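Local coordinates for RILP-like protein 2 (PDB 4KP3) that takes part in neuronal morphogenesis, supporting the formation and upkeep of dendritic spines, and in protein transport, including transport away from primary cilia, at residues E[30-35]-E[73-78]. Numbering follows the deposited sequence.
Sequences LQLTTD and TLVNEG
Val-75 sets its CG1 methyl against the main chain of residues 32-34, just where the chain turns into the helix that begins at Thr-34. The closest approach is that of Val-75 CG1 to Leu-32 O, at 3.3 Å, and the same methyl also touches the carbonyl carbon of Thr-33 and the backbone N of Thr-34. The first torsion of Val-75 (chi1 167°, CG1 anti to the backbone N) turns CG1 to this main chain and CG2, anti to the carbonyl carbon, to the leucine side chain. There Val-75 CG2 meets Leu-32 CB at 4.0 Å; Leu-32 also packs on Met-70 of the second subunit.

On the flank of Val-75, Thr-34 reaches over to the next residue of the long helix. Thr-34 CG2 sits 3.7 Å from Asn-76 CB and close to Asn-76 CA as well, the two side chains crossing at a slant. The threonine methyl, not OG1, is what faces the helix here: chi1 of 53° puts OG1 between the backbone N and the carbonyl carbon, with CG2 anti to that carbon. No hydrogen bond links the two segments; the contact is van der Waals, modest at 197 Å² and centred on Val-75, the buried residue of its segment.

The helix start itself is secured from within by a capping box: Thr-33, at the N-cap, caps with OG1 the backbone N just past Asp-35, and its own backbone N is bonded to OD2 of Asp-36. Val-75 also packs on Leu-74 of the second subunit, so the same turn of the long helix serves both intrachain and intersubunit packing. The contact lies where helix 34-49 starts, at the end of the antiparallel helical hairpin away from the 50-54 connection, with helix 55-100 continuing beyond it, in the RH1 domain that dimerises.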
ATOM      1  N   LEU E  30      -9.741   4.939 -15.236  1.00 36.28           N
ATOM      2  CA  LEU E  30     -11.081   5.467 -15.490  1.00 37.47           C
ATOM      3  C   LEU E  30     -12.065   4.351 -15.822  1.00 46.07           C
ATOM      4  O   LEU E  30     -13.236   4.609 -16.095  1.00 49.43           O
ATOM      5  CB  LEU E  30     -11.050   6.512 -16.602  1.00 37.81           C
ATOM      6  CG  LEU E  30     -10.381   7.830 -16.196  1.00 40.46           C
ATOM      7  CD1 LEU E  30     -10.404   8.797 -17.363  1.00 36.91           C
ATOM      8  CD2 LEU E  30     -11.070   8.430 -14.982  1.00 42.10           C
ATOM      9  N   GLN E  31     -11.587   3.110 -15.786  1.00 43.30           N
ATOM     10  CA  GLN E  31     -12.443   1.976 -16.069  1.00 46.07           C
ATOM     11  C   GLN E  31     -12.444   0.927 -14.969  1.00 44.38           C
ATOM     12  O   GLN E  31     -12.979  -0.165 -15.149  1.00 53.81           O
ATOM     13  CB  GLN E  31     -12.085   1.369 -17.407  1.00 52.29           C
ATOM     14  CG  GLN E  31     -12.452   2.267 -18.555  1.00 62.79           C
ATOM     15  CD  GLN E  31     -12.033   1.716 -19.875  1.00 80.14           C
ATOM     16  OE1 GLN E  31     -11.062   0.968 -19.970  1.00 83.68           O
ATOM     17  NE2 GLN E  31     -12.767   2.081 -20.919  1.00 89.72           N
ATOM     18  N   LEU E  32     -11.832   1.258 -13.837  1.00 41.38           N
ATOM     19  CA  LEU E  32     -11.990   0.451 -12.638  1.00 41.94           C
ATOM     20  C   LEU E  32     -13.457   0.452 -12.219  1.00 44.11           C
ATOM     21  O   LEU E  32     -14.148   1.464 -12.347  1.00 46.34           O
ATOM     22  CB  LEU E  32     -11.130   0.998 -11.495  1.00 39.63           C
ATOM     23  CG  LEU E  32      -9.611   0.836 -11.601  1.00 39.59           C
ATOM     24  CD1 LEU E  32      -8.938   1.677 -10.527  1.00 33.27           C
ATOM     25  CD2 LEU E  32      -9.244  -0.631 -11.455  1.00 39.27           C
ATOM     26  N   THR E  33     -13.931  -0.693 -11.739  1.00 39.65           N
ATOM     27  CA  THR E  33     -15.208  -0.765 -11.038  1.00 35.77           C
ATOM     28  C   THR E  33     -14.920  -0.898  -9.548  1.00 37.23           C
ATOM     29  O   THR E  33     -13.782  -1.163  -9.158  1.00 42.97           O
ATOM     30  CB  THR E  33     -16.021  -1.987 -11.464  1.00 41.32           C
ATOM     31  OG1 THR E  33     -15.399  -3.166 -10.941  1.00 37.38           O
ATOM     32  CG2 THR E  33     -16.101  -2.074 -12.981  1.00 35.94           C
ATOM     33  N   THR E  34     -15.938  -0.729  -8.709  1.00 38.15           N
ATOM     34  CA  THR E  34     -15.739  -0.912  -7.272  1.00 39.98           C
ATOM     35  C   THR E  34     -15.353  -2.362  -6.959  1.00 42.70           C
ATOM     36  O   THR E  34     -14.636  -2.621  -5.994  1.00 50.05           O
ATOM     37  CB  THR E  34     -16.967  -0.473  -6.435  1.00 38.37           C
ATOM     38  OG1 THR E  34     -18.146  -1.121  -6.924  1.00 43.55           O
ATOM     39  CG2 THR E  34     -17.158   1.037  -6.509  1.00 38.74           C
ATOM     40  N   ASP E  35     -15.815  -3.296  -7.789  1.00 44.29           N
ATOM     41  CA  ASP E  35     -15.398  -4.695  -7.680  1.00 44.85           C
ATOM     42  C   ASP E  35     -13.890  -4.854  -7.882  1.00 46.47           C
ATOM     43  O   ASP E  35     -13.241  -5.608  -7.156  1.00 49.71           O
ATOM     44  CB  ASP E  35     -16.147  -5.573  -8.685  1.00 46.06           C
ATOM     45  CG  ASP E  35     -17.568  -5.879  -8.250  1.00 50.08           C
ATOM     46  OD1 ASP E  35     -17.832  -5.846  -7.030  1.00 45.35           O
ATOM     47  OD2 ASP E  35     -18.415  -6.158  -9.126  1.00 53.23           O
ATOM     48  N   THR E  73     -14.175   5.259  -3.259  1.00 26.90           N
ATOM     49  CA  THR E  73     -15.085   6.402  -3.336  1.00 24.66           C
ATOM     50  C   THR E  73     -15.038   7.102  -4.697  1.00 30.12           C
ATOM     51  O   THR E  73     -16.077   7.286  -5.335  1.00 33.70           O
ATOM     52  CB  THR E  73     -14.819   7.425  -2.217  1.00 33.23           C
ATOM     53  OG1 THR E  73     -14.981   6.792  -0.940  1.00 28.70           O
ATOM     54  CG2 THR E  73     -15.783   8.597  -2.324  1.00 23.22           C
ATOM     55  N   LEU E  74     -13.841   7.473  -5.146  1.00 27.26           N
ATOM     56  CA  LEU E  74     -13.688   8.165  -6.427  1.00 28.12           C
ATOM     57  C   LEU E  74     -14.162   7.322  -7.607  1.00 29.61           C
ATOM     58  O   LEU E  74     -14.761   7.847  -8.546  1.00 34.21           O
ATOM     59  CB  LEU E  74     -12.239   8.616  -6.644  1.00 24.78           C
ATOM     60  CG  LEU E  74     -11.767   9.763  -5.752  1.00 29.16           C
ATOM     61  CD1 LEU E  74     -10.382  10.225  -6.160  1.00 23.39           C
ATOM     62  CD2 LEU E  74     -12.751  10.916  -5.804  1.00 22.54           C
ATOM     63  N   VAL E  75     -13.894   6.020  -7.562  1.00 28.78           N
ATOM     64  CA  VAL E  75     -14.404   5.115  -8.587  1.00 28.37           C
ATOM     65  C   VAL E  75     -15.934   5.071  -8.537  1.00 32.94           C
ATOM     66  O   VAL E  75     -16.600   5.204  -9.565  1.00 31.62           O
ATOM     67  CB  VAL E  75     -13.811   3.690  -8.445  1.00 33.69           C
ATOM     68  CG1 VAL E  75     -14.579   2.684  -9.309  1.00 29.86           C
ATOM     69  CG2 VAL E  75     -12.333   3.687  -8.814  1.00 28.82           C
ATOM     70  N   ASN E  76     -16.481   4.914  -7.334  1.00 35.18           N
ATOM     71  CA  ASN E  76     -17.932   4.831  -7.144  1.00 33.01           C
ATOM     72  C   ASN E  76     -18.679   6.095  -7.565  1.00 38.21           C
ATOM     73  O   ASN E  76     -19.633   6.026  -8.342  1.00 39.80           O
ATOM     74  CB  ASN E  76     -18.263   4.502  -5.690  1.00 33.11           C
ATOM     75  CG  ASN E  76     -19.741   4.245  -5.475  1.00 37.07           C
ATOM     76  OD1 ASN E  76     -20.379   3.524  -6.242  1.00 40.77           O
ATOM     77  ND2 ASN E  76     -20.294   4.842  -4.430  1.00 34.83           N
ATOM     78  N   GLU E  77     -18.245   7.239  -7.039  1.00 38.36           N
ATOM     79  CA  GLU E  77     -18.807   8.540  -7.392  1.00 31.54           C
ATOM     80  C   GLU E  77     -18.842   8.766  -8.897  1.00 36.29           C
ATOM     81  O   GLU E  77     -19.878   9.126  -9.455  1.00 41.06           O
ATOM     82  CB  GLU E  77     -17.989   9.662  -6.747  1.00 33.66           C
ATOM     83  CG  GLU E  77     -18.099   9.710  -5.239  1.00 47.96           C
ATOM     84  CD  GLU E  77     -19.533   9.845  -4.775  1.00 55.69           C
ATOM     85  OE1 GLU E  77     -20.255  10.697  -5.333  1.00 51.62           O
ATOM     86  OE2 GLU E  77     -19.939   9.093  -3.863  1.00 63.63           O
ATOM     87  N   GLY E  78     -17.698   8.557  -9.543  1.00 34.89           N
ATOM     88  CA  GLY E  78     -17.574   8.761 -10.974  1.00 30.70           C
ATOM     89  C   GLY E  78     -18.529   7.908 -11.787  1.00 35.75           C
ATOM     90  O   GLY E  78     -19.187   8.400 -12.700  1.00 45.87           O
TER